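Local coordinates for protein CT_858 (Chlamydia trachomatis, PDB 3DOR), which is a secreted chlamydial protease with an S41-type peptidase domain, probably acting as a serine endopeptidase, at residues F276-S281 with A321-V326; L296-Y301 with Y350-M355; F57-L62 with F78-S83. All coordinates share one frame; numbering follows the deposited sequence.

Interaction 1: residues F276-S281 with A321-V326; sequences FRAYIS and AKIIQV
I323 of helix 316-330 spreads its two branches over segment 276-281: the CD1 end goes to F276 and the CG2 methyl to A278. CD1 lies 3.8 Å from F276 CB and 4.0 Å from F276 CD1, so it sits in the angle where the ring joins its stem, and the two side chains cross obliquely. Because I323 CG1 is anti to the carbonyl carbon (chi1 -60°) and the chain then runs extended (chi2 162°), CD1 reaches F276 while CG2 diverges from it. That second branch rests on A278, with I323 CG2 3.8 Å from A278 CB. One turn further along the helix V326 takes over. Its CG1, anti to the backbone N (chi1 167°), comes to 4.2 Å from I280 CD1, at the end of an isoleucine extended to its tip; this is the slacker of the two ends.

Helix 316-330 is the connection of a beta-alpha-beta crossover between the parallel strands 290-297 and 333-337, and it lies over a face of the mixed sheet to which strand 278-284 belongs. The inward members of that strand, A278 and I280, carry the packing, whereas R277 and Y279 point from the opposite face, where the Y279 ring meets that of F295. No hydrogen bond joins the two segments, although E319, earlier on the same helix, accepts one from F276 N through OE2. L296 of the neighbouring strand also packs on F276 and A278, and W270 on I280 and V326.

Interaction 2: residues L296-Y301 with Y350-M355; sequences LRIPTY and YALLSM
A single methyl of L352 makes the whole contact: CD1 comes to 4.0 Å from Y301 CE2 and to 4.1 Å from I298 CG2. I298 and L352 meet tip to tip, the CD1 of I298 standing 4.2 Å from the same leucine methyl, while the Y301 ring receives it obliquely. L352 CG is anti to the carbonyl carbon (chi1 -58°) and CD1 is in turn anti to CA (chi2 -164°), which extends this branch away from the helix and makes CD1 the atom that arrives.

Away from this one point the segments stand well apart. The closest CA pair, Y301 and L352, is still 9.3 Å apart, and the two segments bury just 99 Å² between them. The looser margin is nevertheless protein rather than solvent: the three touching residues are all buried, F320 of helix 316-330 packs on L352, and F472 and C468 of helix 468-478 pack on I298 and Y301.

The polar groups find their partners beside the apolar point. Y301 OH bonds to Q338 OE1, and the R297 guanidinium is gripped by the carbonyl oxygens of S257, T339 and N340, with P299 CA above one face, toward the rim. On the helix, S354 OG donates back to A351 O at 2.6 Å, 21° off the carbonyl plane, which satisfies the hydroxyl near the helix C-terminus.

The arrangement is a loop leaving the C-terminal end of strand 290-297, covered by helix 346-354, which follows the next parallel strand, 333-337: an alpha/beta layering of sheet and covering helices in keeping with the ClpP/crotonase-like fold of S41 peptidases.

Interaction 3: residues F57-L62 with F78-S83; sequences FCQQVL and FFAIES
Q59 lies along the F78 ring with its CB over one face, 3.8 Å from the ring centroid and 15° off the ring normal, a CH-pi contact. Next along the chain, Q59 CG keeps to the rim at 3.7 Å from F78 CD2. Q59 CD stays on the same side of the ring plane but beyond the rim, 3.8 Å from F78 CD2, so glutamine and phenylalanine run past each other in opposite directions, with the amide plane 34° from that of the ring. At the tip the branches part. NE2 settles 3.6 Å from F78 CB, while OE1 approaches A80 CB more loosely, at 4.3 Å.

NE2 also has polar partners: it donates to a water at 2.9 Å, which in turn donates to F79 O at 2.7 Å, and it bonds to T505 O. F79 is the centre of an inverse gamma turn between strands 75-78 and 83-92, and its side chain packs on D373 of the second subunit. Back at the helix, Q59 O comes to 3.2 Å from F78 CZ.

With the aliphatic stem spent on the aromatic face and the amide nitrogen shared between a carbonyl and a bridging water, this buried glutamine joins helix 55-67 to the loop between strands 75-78 and 83-92 without a direct hydrogen bond between the two segments.

Interaction 3 closes along the chain before either of the others opens; interactions 1 and 2 then interleave. These two are neighbours, centres about 12 Å apart, on one mixed sheet where strands 278-284 and 290-297 lie side by side. They touch directly: R277 O and R297 N probably share a hydrogen bond 3.2 Å long, and M355 SD packs on A321 CB at 3.6 Å. Interaction 3 lies on the other side of the chain's centre, about 44 Å from interaction 1 and 36 Å from interaction 2, centre to centre. Two contacts thus pack helices 316-330 and 346-354 on one sheet and its loop; the third ties helix 55-67 to the loop between strands 75-78 and 83-92.

Interaction 1: residues F276-S281 with A321-V326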
ATOM      1  N   PHE B 276     -20.943   3.722 -20.090  1.00 26.65           N
ATOM      2  CA  PHE B 276     -20.561   2.891 -21.230  1.00 24.87           C
ATOM      3  C   PHE B 276     -21.058   3.402 -22.575  1.00 24.50           C
ATOM      4  O   PHE B 276     -22.148   3.965 -22.678  1.00 25.27           O
ATOM      5  CB  PHE B 276     -21.124   1.462 -21.100  1.00 23.07           C
ATOM      6  CG  PHE B 276     -20.575   0.672 -19.952  1.00 22.94           C
ATOM      7  CD1 PHE B 276     -21.178   0.723 -18.703  1.00 23.13           C
ATOM      8  CD2 PHE B 276     -19.478  -0.164 -20.135  1.00 23.17           C
ATOM      9  CE1 PHE B 276     -20.693  -0.061 -17.638  1.00 25.17           C
ATOM     10  CE2 PHE B 276     -18.985  -0.950 -19.083  1.00 24.96           C
ATOM     11  CZ  PHE B 276     -19.594  -0.898 -17.833  1.00 23.50           C
ATOM     12  N   ARG B 277     -20.267   3.185 -23.617  1.00 23.27           N
ATOM     13  CA  ARG B 277     -20.723   3.540 -24.950  1.00 23.50           C
ATOM     14  C   ARG B 277     -21.520   2.295 -25.361  1.00 23.41           C
ATOM     15  O   ARG B 277     -20.977   1.188 -25.434  1.00 23.20           O
ATOM     16  CB  ARG B 277     -19.559   3.739 -25.929  1.00 22.84           C
ATOM     17  CG  ARG B 277     -20.053   3.970 -27.356  1.00 24.36           C
ATOM     18  CD  ARG B 277     -18.948   4.293 -28.352  1.00 26.30           C
ATOM     19  NE  ARG B 277     -19.515   4.529 -29.677  1.00 25.98           N
ATOM     20  CZ  ARG B 277     -18.820   4.532 -30.807  1.00 28.61           C
ATOM     21  NH1 ARG B 277     -17.513   4.315 -30.791  1.00 31.07           N
ATOM     22  NH2 ARG B 277     -19.435   4.734 -31.960  1.00 28.10           N
ATOM     23  N   ALA B 278     -22.809   2.466 -25.612  1.00 21.88           N
ATOM     24  CA  ALA B 278     -23.636   1.340 -25.989  1.00 21.02           C
ATOM     25  C   ALA B 278     -24.836   1.822 -26.779  1.00 23.49           C
ATOM     26  O   ALA B 278     -25.438   2.852 -26.448  1.00 23.63           O
ATOM     27  CB  ALA B 278     -24.092   0.594 -24.737  1.00 21.60           C
ATOM     28  N   TYR B 279     -25.185   1.080 -27.821  1.00 20.93           N
ATOM     29  CA  TYR B 279     -26.314   1.460 -28.639  1.00 22.49           C
ATOM     30  C   TYR B 279     -26.837   0.278 -29.423  1.00 23.23           C
ATOM     31  O   TYR B 279     -26.300  -0.829 -29.344  1.00 22.59           O
ATOM     32  CB  TYR B 279     -25.910   2.600 -29.592  1.00 23.73           C
ATOM     33  CG  TYR B 279     -24.827   2.239 -30.589  1.00 24.62           C
ATOM     34  CD1 TYR B 279     -25.143   1.615 -31.792  1.00 24.29           C
ATOM     35  CD2 TYR B 279     -23.479   2.498 -30.314  1.00 25.18           C
ATOM     36  CE1 TYR B 279     -24.154   1.252 -32.702  1.00 25.48           C
ATOM     37  CE2 TYR B 279     -22.477   2.138 -31.220  1.00 24.66           C
ATOM     38  CZ  TYR B 279     -22.826   1.514 -32.408  1.00 26.22           C
ATOM     39  OH  TYR B 279     -21.854   1.131 -33.302  1.00 29.77           O
ATOM     40  N   ILE B 280     -27.909   0.520 -30.162  1.00 23.59           N
ATOM     41  CA  ILE B 280     -28.523  -0.495 -30.993  1.00 25.21           C
ATOM     42  C   ILE B 280     -28.654   0.127 -32.370  1.00 27.10           C
ATOM     43  O   ILE B 280     -29.103   1.264 -32.481  1.00 29.59           O
ATOM     44  CB  ILE B 280     -29.932  -0.865 -30.495  1.00 24.50           C
ATOM     45  CG1 ILE B 280     -29.863  -1.452 -29.086  1.00 24.76           C
ATOM     46  CG2 ILE B 280     -30.562  -1.869 -31.433  1.00 24.99           C
ATOM     47  CD1 ILE B 280     -31.226  -1.878 -28.539  1.00 23.33           C
ATOM     48  N   SER B 281     -28.236  -0.601 -33.402  1.00 27.99           N
ATOM     49  CA  SER B 281     -28.335  -0.138 -34.785  1.00 30.49           C
ATOM     50  C   SER B 281     -28.915  -1.273 -35.606  1.00 31.36           C
ATOM     51  O   SER B 281     -29.093  -2.373 -35.101  1.00 31.31           O
ATOM     52  CB  SER B 281     -26.960   0.215 -35.361  1.00 30.64           C
ATOM     53  OG  SER B 281     -26.381   1.312 -34.684  1.00 37.08           O
ATOM     54  N   ALA B 321     -25.554  -3.998 -16.249  1.00 25.63           N
ATOM     55  CA  ALA B 321     -26.714  -4.871 -16.128  1.00 25.49           C
ATOM     56  C   ALA B 321     -27.917  -4.232 -16.824  1.00 25.66           C
ATOM     57  O   ALA B 321     -28.663  -4.910 -17.519  1.00 24.33           O
ATOM     58  CB  ALA B 321     -27.033  -5.136 -14.648  1.00 22.81           C
ATOM     59  N   LYS B 322     -28.105  -2.926 -16.643  1.00 27.27           N
ATOM     60  CA  LYS B 322     -29.228  -2.230 -17.281  1.00 30.02           C
ATOM     61  C   LYS B 322     -29.150  -2.333 -18.813  1.00 28.46           C
ATOM     62  O   LYS B 322     -30.150  -2.569 -19.496  1.00 28.43           O
ATOM     63  CB  LYS B 322     -29.227  -0.743 -16.911  1.00 33.56           C
ATOM     64  CG  LYS B 322     -29.352  -0.412 -15.434  1.00 39.69           C
ATOM     65  CD  LYS B 322     -30.798  -0.409 -14.987  1.00 43.50           C
ATOM     66  CE  LYS B 322     -30.933   0.130 -13.564  1.00 45.05           C
ATOM     67  NZ  LYS B 322     -30.477   1.540 -13.476  1.00 47.74           N
ATOM     68  N   ILE B 323     -27.955  -2.128 -19.349  1.00 27.41           N
ATOM     69  CA  ILE B 323     -27.758  -2.185 -20.791  1.00 27.16           C
ATOM     70  C   ILE B 323     -28.044  -3.579 -21.342  1.00 25.23           C
ATOM     71  O   ILE B 323     -28.729  -3.725 -22.357  1.00 25.95           O
ATOM     72  CB  ILE B 323     -26.322  -1.751 -21.159  1.00 25.78           C
ATOM     73  CG1 ILE B 323     -26.088  -0.314 -20.681  1.00 27.84           C
ATOM     74  CG2 ILE B 323     -26.116  -1.842 -22.660  1.00 25.90           C
ATOM     75  CD1 ILE B 323     -24.609   0.090 -20.577  1.00 23.50           C
ATOM     76  N   ILE B 324     -27.531  -4.607 -20.677  1.00 24.75           N
ATOM     77  CA  ILE B 324     -27.769  -5.962 -21.142  1.00 24.47           C
ATOM     78  C   ILE B 324     -29.259  -6.309 -21.136  1.00 26.68           C
ATOM     79  O   ILE B 324     -29.751  -6.969 -22.055  1.00 24.63           O
ATOM     80  CB  ILE B 324     -26.995  -6.992 -20.303  1.00 25.27           C
ATOM     81  CG1 ILE B 324     -25.496  -6.685 -20.360  1.00 26.38           C
ATOM     82  CG2 ILE B 324     -27.244  -8.391 -20.856  1.00 23.83           C
ATOM     83  CD1 ILE B 324     -24.931  -6.624 -21.782  1.00 26.37           C
ATOM     84  N   GLN B 325     -29.985  -5.868 -20.114  1.00 28.07           N
ATOM     85  CA  GLN B 325     -31.420  -6.141 -20.081  1.00 30.65           C
ATOM     86  C   GLN B 325     -32.071  -5.507 -21.309  1.00 28.82           C
ATOM     87  O   GLN B 325     -32.935  -6.102 -21.933  1.00 29.52           O
ATOM     88  CB  GLN B 325     -32.058  -5.599 -18.799  1.00 33.82           C
ATOM     89  CG  GLN B 325     -31.940  -6.547 -17.622  1.00 42.59           C
ATOM     90  CD  GLN B 325     -32.532  -5.972 -16.340  1.00 48.96           C
ATOM     91  OE1 GLN B 325     -32.135  -4.889 -15.886  1.00 51.75           O
ATOM     92  NE2 GLN B 325     -33.479  -6.698 -15.744  1.00 50.02           N
ATOM     93  N   VAL B 326     -31.655  -4.298 -21.662  1.00 28.61           N
ATOM     94  CA  VAL B 326     -32.200  -3.647 -22.846  1.00 26.54           C
ATOM     95  C   VAL B 326     -31.854  -4.468 -24.091  1.00 26.22           C
ATOM     96  O   VAL B 326     -32.695  -4.664 -24.965  1.00 28.56           O
ATOM     97  CB  VAL B 326     -31.636  -2.223 -23.017  1.00 25.87           C
ATOM     98  CG1 VAL B 326     -31.958  -1.692 -24.430  1.00 25.51           C
ATOM     99  CG2 VAL B 326     -32.240  -1.300 -21.957  1.00 29.63           C
TER

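Interaction 2: residues L296-Y301 with Y350-M355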
ATOM      1  N   LEU B 296     -21.641  -2.672 -27.778  1.00 24.15           N
ATOM      2  CA  LEU B 296     -21.210  -2.299 -26.442  1.00 25.28           C
ATOM      3  C   LEU B 296     -19.687  -2.329 -26.398  1.00 24.37           C
ATOM      4  O   LEU B 296     -19.079  -3.267 -26.887  1.00 24.24           O
ATOM      5  CB  LEU B 296     -21.771  -3.300 -25.427  1.00 24.87           C
ATOM      6  CG  LEU B 296     -21.391  -3.209 -23.942  1.00 28.12           C
ATOM      7  CD1 LEU B 296     -19.956  -3.640 -23.740  1.00 33.64           C
ATOM      8  CD2 LEU B 296     -21.590  -1.793 -23.445  1.00 26.59           C
ATOM      9  N   ARG B 297     -19.067  -1.298 -25.835  1.00 24.56           N
ATOM     10  CA  ARG B 297     -17.610  -1.303 -25.712  1.00 24.23           C
ATOM     11  C   ARG B 297     -17.258  -1.449 -24.234  1.00 23.00           C
ATOM     12  O   ARG B 297     -17.811  -0.731 -23.395  1.00 25.51           O
ATOM     13  CB  ARG B 297     -16.998  -0.006 -26.269  1.00 23.61           C
ATOM     14  CG  ARG B 297     -15.484   0.110 -26.027  1.00 24.78           C
ATOM     15  CD  ARG B 297     -14.819   1.326 -26.707  1.00 22.43           C
ATOM     16  NE  ARG B 297     -13.493   1.540 -26.128  1.00 24.80           N
ATOM     17  CZ  ARG B 297     -12.477   0.683 -26.247  1.00 24.78           C
ATOM     18  NH1 ARG B 297     -12.613  -0.440 -26.944  1.00 25.12           N
ATOM     19  NH2 ARG B 297     -11.344   0.909 -25.604  1.00 23.77           N
ATOM     20  N   ILE B 298     -16.395  -2.410 -23.905  1.00 19.56           N
ATOM     21  CA  ILE B 298     -15.940  -2.590 -22.519  1.00 20.92           C
ATOM     22  C   ILE B 298     -14.537  -2.003 -22.621  1.00 21.81           C
ATOM     23  O   ILE B 298     -13.646  -2.617 -23.205  1.00 23.67           O
ATOM     24  CB  ILE B 298     -15.877  -4.091 -22.112  1.00 20.07           C
ATOM     25  CG1 ILE B 298     -17.275  -4.710 -22.154  1.00 18.27           C
ATOM     26  CG2 ILE B 298     -15.306  -4.233 -20.706  1.00 17.05           C
ATOM     27  CD1 ILE B 298     -17.302  -6.206 -21.793  1.00 19.70           C
ATOM     28  N   PRO B 299     -14.323  -0.803 -22.059  1.00 23.10           N
ATOM     29  CA  PRO B 299     -13.025  -0.128 -22.119  1.00 22.45           C
ATOM     30  C   PRO B 299     -11.916  -0.575 -21.170  1.00 24.45           C
ATOM     31  O   PRO B 299     -10.729  -0.522 -21.523  1.00 25.18           O
ATOM     32  CB  PRO B 299     -13.414   1.338 -21.925  1.00 21.88           C
ATOM     33  CG  PRO B 299     -14.479   1.238 -20.877  1.00 22.60           C
ATOM     34  CD  PRO B 299     -15.296   0.005 -21.293  1.00 23.94           C
ATOM     35  N   THR B 300     -12.290  -1.007 -19.974  1.00 22.68           N
ATOM     36  CA  THR B 300     -11.310  -1.444 -18.989  1.00 22.37           C
ATOM     37  C   THR B 300     -11.995  -2.329 -17.964  1.00 24.89           C
ATOM     38  O   THR B 300     -13.225  -2.301 -17.846  1.00 24.51           O
ATOM     39  CB  THR B 300     -10.704  -0.241 -18.239  1.00 22.74           C
ATOM     40  OG1 THR B 300      -9.841  -0.716 -17.199  1.00 22.06           O
ATOM     41  CG2 THR B 300     -11.810   0.608 -17.606  1.00 20.86           C
ATOM     42  N   TYR B 301     -11.208  -3.120 -17.235  1.00 23.41           N
ATOM     43  CA  TYR B 301     -11.770  -3.966 -16.201  1.00 23.94           C
ATOM     44  C   TYR B 301     -11.456  -3.428 -14.809  1.00 24.43           C
ATOM     45  O   TYR B 301     -11.761  -4.060 -13.799  1.00 24.76           O
ATOM     46  CB  TYR B 301     -11.324  -5.425 -16.372  1.00 22.72           C
ATOM     47  CG  TYR B 301     -11.931  -6.055 -17.617  1.00 22.16           C
ATOM     48  CD1 TYR B 301     -11.189  -6.178 -18.792  1.00 22.02           C
ATOM     49  CD2 TYR B 301     -13.273  -6.450 -17.646  1.00 22.57           C
ATOM     50  CE1 TYR B 301     -11.765  -6.672 -19.973  1.00 21.39           C
ATOM     51  CE2 TYR B 301     -13.862  -6.951 -18.831  1.00 21.76           C
ATOM     52  CZ  TYR B 301     -13.099  -7.051 -19.986  1.00 20.13           C
ATOM     53  OH  TYR B 301     -13.659  -7.488 -21.168  1.00 23.57           O
ATOM     54  N   TYR B 350     -15.364 -11.121 -13.987  1.00 21.69           N
ATOM     55  CA  TYR B 350     -16.269 -12.249 -13.757  1.00 20.70           C
ATOM     56  C   TYR B 350     -17.729 -11.812 -13.691  1.00 21.19           C
ATOM     57  O   TYR B 350     -18.611 -12.527 -14.147  1.00 22.11           O
ATOM     58  CB  TYR B 350     -15.896 -12.990 -12.459  1.00 20.56           C
ATOM     59  CG  TYR B 350     -14.645 -13.845 -12.553  1.00 20.91           C
ATOM     60  CD1 TYR B 350     -13.875 -13.878 -13.720  1.00 23.34           C
ATOM     61  CD2 TYR B 350     -14.229 -14.626 -11.473  1.00 21.63           C
ATOM     62  CE1 TYR B 350     -12.722 -14.664 -13.811  1.00 23.73           C
ATOM     63  CE2 TYR B 350     -13.085 -15.414 -11.551  1.00 23.26           C
ATOM     64  CZ  TYR B 350     -12.335 -15.427 -12.722  1.00 23.00           C
ATOM     65  OH  TYR B 350     -11.199 -16.196 -12.789  1.00 24.01           O
ATOM     66  N   ALA B 351     -17.986 -10.642 -13.117  1.00 21.89           N
ATOM     67  CA  ALA B 351     -19.352 -10.138 -13.026  1.00 21.40           C
ATOM     68  C   ALA B 351     -19.911  -9.875 -14.428  1.00 21.55           C
ATOM     69  O   ALA B 351     -21.043 -10.233 -14.737  1.00 23.13           O
ATOM     70  CB  ALA B 351     -19.380  -8.856 -12.207  1.00 21.88           C
ATOM     71  N   LEU B 352     -19.117  -9.243 -15.278  1.00 22.30           N
ATOM     72  CA  LEU B 352     -19.560  -8.953 -16.635  1.00 21.79           C
ATOM     73  C   LEU B 352     -19.829 -10.234 -17.416  1.00 22.43           C
ATOM     74  O   LEU B 352     -20.830 -10.329 -18.126  1.00 22.62           O
ATOM     75  CB  LEU B 352     -18.525  -8.089 -17.356  1.00 21.13           C
ATOM     76  CG  LEU B 352     -18.226  -6.759 -16.652  1.00 22.44           C
ATOM     77  CD1 LEU B 352     -17.501  -5.832 -17.635  1.00 22.58           C
ATOM     78  CD2 LEU B 352     -19.527  -6.101 -16.174  1.00 19.18           C
ATOM     79  N   LEU B 353     -18.944 -11.220 -17.285  1.00 23.01           N
ATOM     80  CA  LEU B 353     -19.142 -12.495 -17.966  1.00 22.76           C
ATOM     81  C   LEU B 353     -20.437 -13.168 -17.484  1.00 23.24           C
ATOM     82  O   LEU B 353     -21.168 -13.768 -18.279  1.00 21.24           O
ATOM     83  CB  LEU B 353     -17.951 -13.428 -17.711  1.00 23.69           C
ATOM     84  CG  LEU B 353     -16.663 -13.083 -18.480  1.00 26.75           C
ATOM     85  CD1 LEU B 353     -15.477 -13.780 -17.859  1.00 25.09           C
ATOM     86  CD2 LEU B 353     -16.807 -13.494 -19.941  1.00 23.71           C
ATOM     87  N   SER B 354     -20.722 -13.062 -16.186  1.00 22.20           N
ATOM     88  CA  SER B 354     -21.919 -13.683 -15.623  1.00 23.82           C
ATOM     89  C   SER B 354     -23.210 -13.150 -16.251  1.00 22.49           C
ATOM     90  O   SER B 354     -24.235 -13.822 -16.228  1.00 23.37           O
ATOM     91  CB  SER B 354     -21.972 -13.498 -14.094  1.00 22.48           C
ATOM     92  OG  SER B 354     -22.464 -12.219 -13.749  1.00 26.33           O
ATOM     93  N   MET B 355     -23.161 -11.962 -16.838  1.00 23.40           N
ATOM     94  CA  MET B 355     -24.356 -11.408 -17.449  1.00 23.69           C
ATOM     95  C   MET B 355     -24.435 -11.654 -18.952  1.00 25.57           C
ATOM     96  O   MET B 355     -25.401 -11.246 -19.612  1.00 20.86           O
ATOM     97  CB  MET B 355     -24.440  -9.913 -17.149  1.00 24.89           C
ATOM     98  CG  MET B 355     -24.612  -9.616 -15.658  1.00 25.31           C
ATOM     99  SD  MET B 355     -24.768  -7.853 -15.291  1.00 29.37           S
ATOM    100  CE  MET B 355     -23.185  -7.481 -14.650  1.00 25.99           C
TER

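Interaction 3: residues F57-L62 with F78-S83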
ATOM      1  N   PHE B  57      21.084   6.785 -15.824  1.00 41.00           N
ATOM      2  CA  PHE B  57      21.738   5.711 -16.561  1.00 39.80           C
ATOM      3  C   PHE B  57      21.431   4.378 -15.893  1.00 40.13           C
ATOM      4  O   PHE B  57      21.064   3.407 -16.555  1.00 41.41           O
ATOM      5  CB  PHE B  57      23.254   5.902 -16.591  1.00 38.69           C
ATOM      6  CG  PHE B  57      23.984   4.749 -17.214  1.00 37.33           C
ATOM      7  CD1 PHE B  57      24.080   4.633 -18.596  1.00 37.96           C
ATOM      8  CD2 PHE B  57      24.522   3.738 -16.419  1.00 36.27           C
ATOM      9  CE1 PHE B  57      24.699   3.523 -19.180  1.00 37.08           C
ATOM     10  CE2 PHE B  57      25.139   2.628 -16.991  1.00 34.08           C
ATOM     11  CZ  PHE B  57      25.226   2.520 -18.375  1.00 35.14           C
ATOM     12  N   CYS B  58      21.604   4.335 -14.576  1.00 39.00           N
ATOM     13  CA  CYS B  58      21.342   3.122 -13.814  1.00 38.94           C
ATOM     14  C   CYS B  58      19.859   2.753 -13.863  1.00 37.98           C
ATOM     15  O   CYS B  58      19.505   1.576 -13.834  1.00 37.92           O
ATOM     16  CB  CYS B  58      21.786   3.311 -12.358  1.00 38.91           C
ATOM     17  SG  CYS B  58      23.574   3.522 -12.148  1.00 41.01           S
ATOM     18  N   GLN B  59      18.995   3.758 -13.934  1.00 37.30           N
ATOM     19  CA  GLN B  59      17.561   3.498 -13.997  1.00 38.26           C
ATOM     20  C   GLN B  59      17.261   2.779 -15.313  1.00 38.21           C
ATOM     21  O   GLN B  59      16.484   1.821 -15.351  1.00 38.88           O
ATOM     22  CB  GLN B  59      16.778   4.811 -13.904  1.00 36.41           C
ATOM     23  CG  GLN B  59      17.040   5.574 -12.618  1.00 35.98           C
ATOM     24  CD  GLN B  59      16.165   6.802 -12.469  1.00 37.00           C
ATOM     25  OE1 GLN B  59      15.896   7.507 -13.440  1.00 36.57           O
ATOM     26  NE2 GLN B  59      15.732   7.075 -11.242  1.00 35.31           N
ATOM     27  N   GLN B  60      17.894   3.247 -16.384  1.00 37.35           N
ATOM     28  CA  GLN B  60      17.737   2.652 -17.704  1.00 36.69           C
ATOM     29  C   GLN B  60      18.197   1.205 -17.664  1.00 36.10           C
ATOM     30  O   GLN B  60      17.555   0.325 -18.236  1.00 40.02           O
ATOM     31  CB  GLN B  60      18.576   3.417 -18.731  1.00 36.99           C
ATOM     32  CG  GLN B  60      17.994   4.750 -19.142  1.00 36.07           C
ATOM     33  CD  GLN B  60      19.054   5.728 -19.590  1.00 37.60           C
ATOM     34  OE1 GLN B  60      20.089   5.334 -20.120  1.00 40.05           O
ATOM     35  NE2 GLN B  60      18.798   7.019 -19.385  1.00 37.40           N
ATOM     36  N   VAL B  61      19.308   0.951 -16.986  1.00 33.23           N
ATOM     37  CA  VAL B  61      19.825  -0.409 -16.900  1.00 33.22           C
ATOM     38  C   VAL B  61      18.878  -1.344 -16.163  1.00 33.39           C
ATOM     39  O   VAL B  61      18.672  -2.484 -16.584  1.00 33.90           O
ATOM     40  CB  VAL B  61      21.200  -0.453 -16.206  1.00 31.94           C
ATOM     41  CG1 VAL B  61      21.638  -1.898 -16.008  1.00 30.53           C
ATOM     42  CG2 VAL B  61      22.221   0.290 -17.048  1.00 32.01           C
ATOM     43  N   LEU B  62      18.309  -0.867 -15.060  1.00 32.86           N
ATOM     44  CA  LEU B  62      17.383  -1.684 -14.279  1.00 33.66           C
ATOM     45  C   LEU B  62      16.098  -1.902 -15.070  1.00 31.89           C
ATOM     46  O   LEU B  62      15.539  -2.998 -15.082  1.00 34.13           O
ATOM     47  CB  LEU B  62      17.074  -1.005 -12.936  1.00 34.00           C
ATOM     48  CG  LEU B  62      18.267  -0.839 -11.988  1.00 36.29           C
ATOM     49  CD1 LEU B  62      17.809  -0.241 -10.670  1.00 39.65           C
ATOM     50  CD2 LEU B  62      18.915  -2.183 -11.744  1.00 36.27           C
ATOM     51  N   PHE B  78      10.104   4.998 -12.022  1.00 30.83           N
ATOM     52  CA  PHE B  78      11.034   5.723 -11.161  1.00 30.95           C
ATOM     53  C   PHE B  78      10.529   7.082 -10.715  1.00 30.60           C
ATOM     54  O   PHE B  78       9.658   7.667 -11.362  1.00 29.70           O
ATOM     55  CB  PHE B  78      12.375   5.902 -11.888  1.00 28.05           C
ATOM     56  CG  PHE B  78      12.921   4.628 -12.471  1.00 29.15           C
ATOM     57  CD1 PHE B  78      12.515   4.195 -13.729  1.00 26.84           C
ATOM     58  CD2 PHE B  78      13.827   3.848 -11.752  1.00 28.21           C
ATOM     59  CE1 PHE B  78      13.003   3.000 -14.270  1.00 28.61           C
ATOM     60  CE2 PHE B  78      14.321   2.649 -12.283  1.00 26.62           C
ATOM     61  CZ  PHE B  78      13.907   2.229 -13.543  1.00 27.79           C
ATOM     62  N   PHE B  79      11.079   7.576  -9.605  1.00 31.50           N
ATOM     63  CA  PHE B  79      10.707   8.898  -9.106  1.00 33.28           C
ATOM     64  C   PHE B  79      11.482   9.892  -9.968  1.00 32.97           C
ATOM     65  O   PHE B  79      12.521  10.397  -9.552  1.00 35.33           O
ATOM     66  CB  PHE B  79      11.114   9.083  -7.631  1.00 31.48           C
ATOM     67  CG  PHE B  79      10.296   8.283  -6.652  1.00 30.17           C
ATOM     68  CD1 PHE B  79      10.848   7.186  -5.989  1.00 30.33           C
ATOM     69  CD2 PHE B  79       8.976   8.640  -6.373  1.00 31.34           C
ATOM     70  CE1 PHE B  79      10.099   6.459  -5.062  1.00 28.27           C
ATOM     71  CE2 PHE B  79       8.215   7.922  -5.451  1.00 28.44           C
ATOM     72  CZ  PHE B  79       8.778   6.828  -4.792  1.00 30.03           C
ATOM     73  N   ALA B  80      10.977  10.150 -11.170  1.00 34.09           N
ATOM     74  CA  ALA B  80      11.610  11.064 -12.123  1.00 34.91           C
ATOM     75  C   ALA B  80      10.529  11.660 -13.007  1.00 35.46           C
ATOM     76  O   ALA B  80       9.583  10.965 -13.368  1.00 38.66           O
ATOM     77  CB  ALA B  80      12.618  10.303 -12.975  1.00 33.58           C
ATOM     78  N   ILE B  81      10.660  12.934 -13.371  1.00 35.00           N
ATOM     79  CA  ILE B  81       9.638  13.572 -14.194  1.00 35.15           C
ATOM     80  C   ILE B  81      10.037  13.961 -15.609  1.00 35.72           C
ATOM     81  O   ILE B  81       9.177  14.325 -16.410  1.00 36.53           O
ATOM     82  CB  ILE B  81       9.073  14.833 -13.514  1.00 36.34           C
ATOM     83  CG1 ILE B  81      10.168  15.888 -13.371  1.00 36.43           C
ATOM     84  CG2 ILE B  81       8.497  14.471 -12.150  1.00 38.08           C
ATOM     85  CD1 ILE B  81       9.685  17.162 -12.716  1.00 36.25           C
ATOM     86  N   GLU B  82      11.325  13.898 -15.925  1.00 35.25           N
ATOM     87  CA  GLU B  82      11.766  14.256 -17.269  1.00 35.97           C
ATOM     88  C   GLU B  82      10.959  13.503 -18.330  1.00 35.52           C
ATOM     89  O   GLU B  82      10.748  12.294 -18.210  1.00 36.28           O
ATOM     90  CB  GLU B  82      13.248  13.938 -17.445  1.00 36.01           C
ATOM     91  CG  GLU B  82      13.761  14.255 -18.832  1.00 39.23           C
ATOM     92  CD  GLU B  82      15.232  13.958 -18.976  1.00 39.00           C
ATOM     93  OE1 GLU B  82      15.663  12.883 -18.510  1.00 40.92           O
ATOM     94  OE2 GLU B  82      15.952  14.793 -19.559  1.00 40.06           O
ATOM     95  N   SER B  83      10.512  14.211 -19.362  1.00 33.30           N
ATOM     96  CA  SER B  83       9.740  13.569 -20.418  1.00 33.55           C
ATOM     97  C   SER B  83       9.743  14.349 -21.728  1.00 33.55           C
ATOM     98  O   SER B  83      10.017  15.552 -21.755  1.00 33.79           O
ATOM     99  CB  SER B  83       8.292  13.368 -19.964  1.00 33.26           C
ATOM    100  OG  SER B  83       7.599  14.604 -19.910  1.00 34.50           O
TER
HETATM  101  O   HOH W   1      15.048   9.633 -10.077  1.00 33.54           O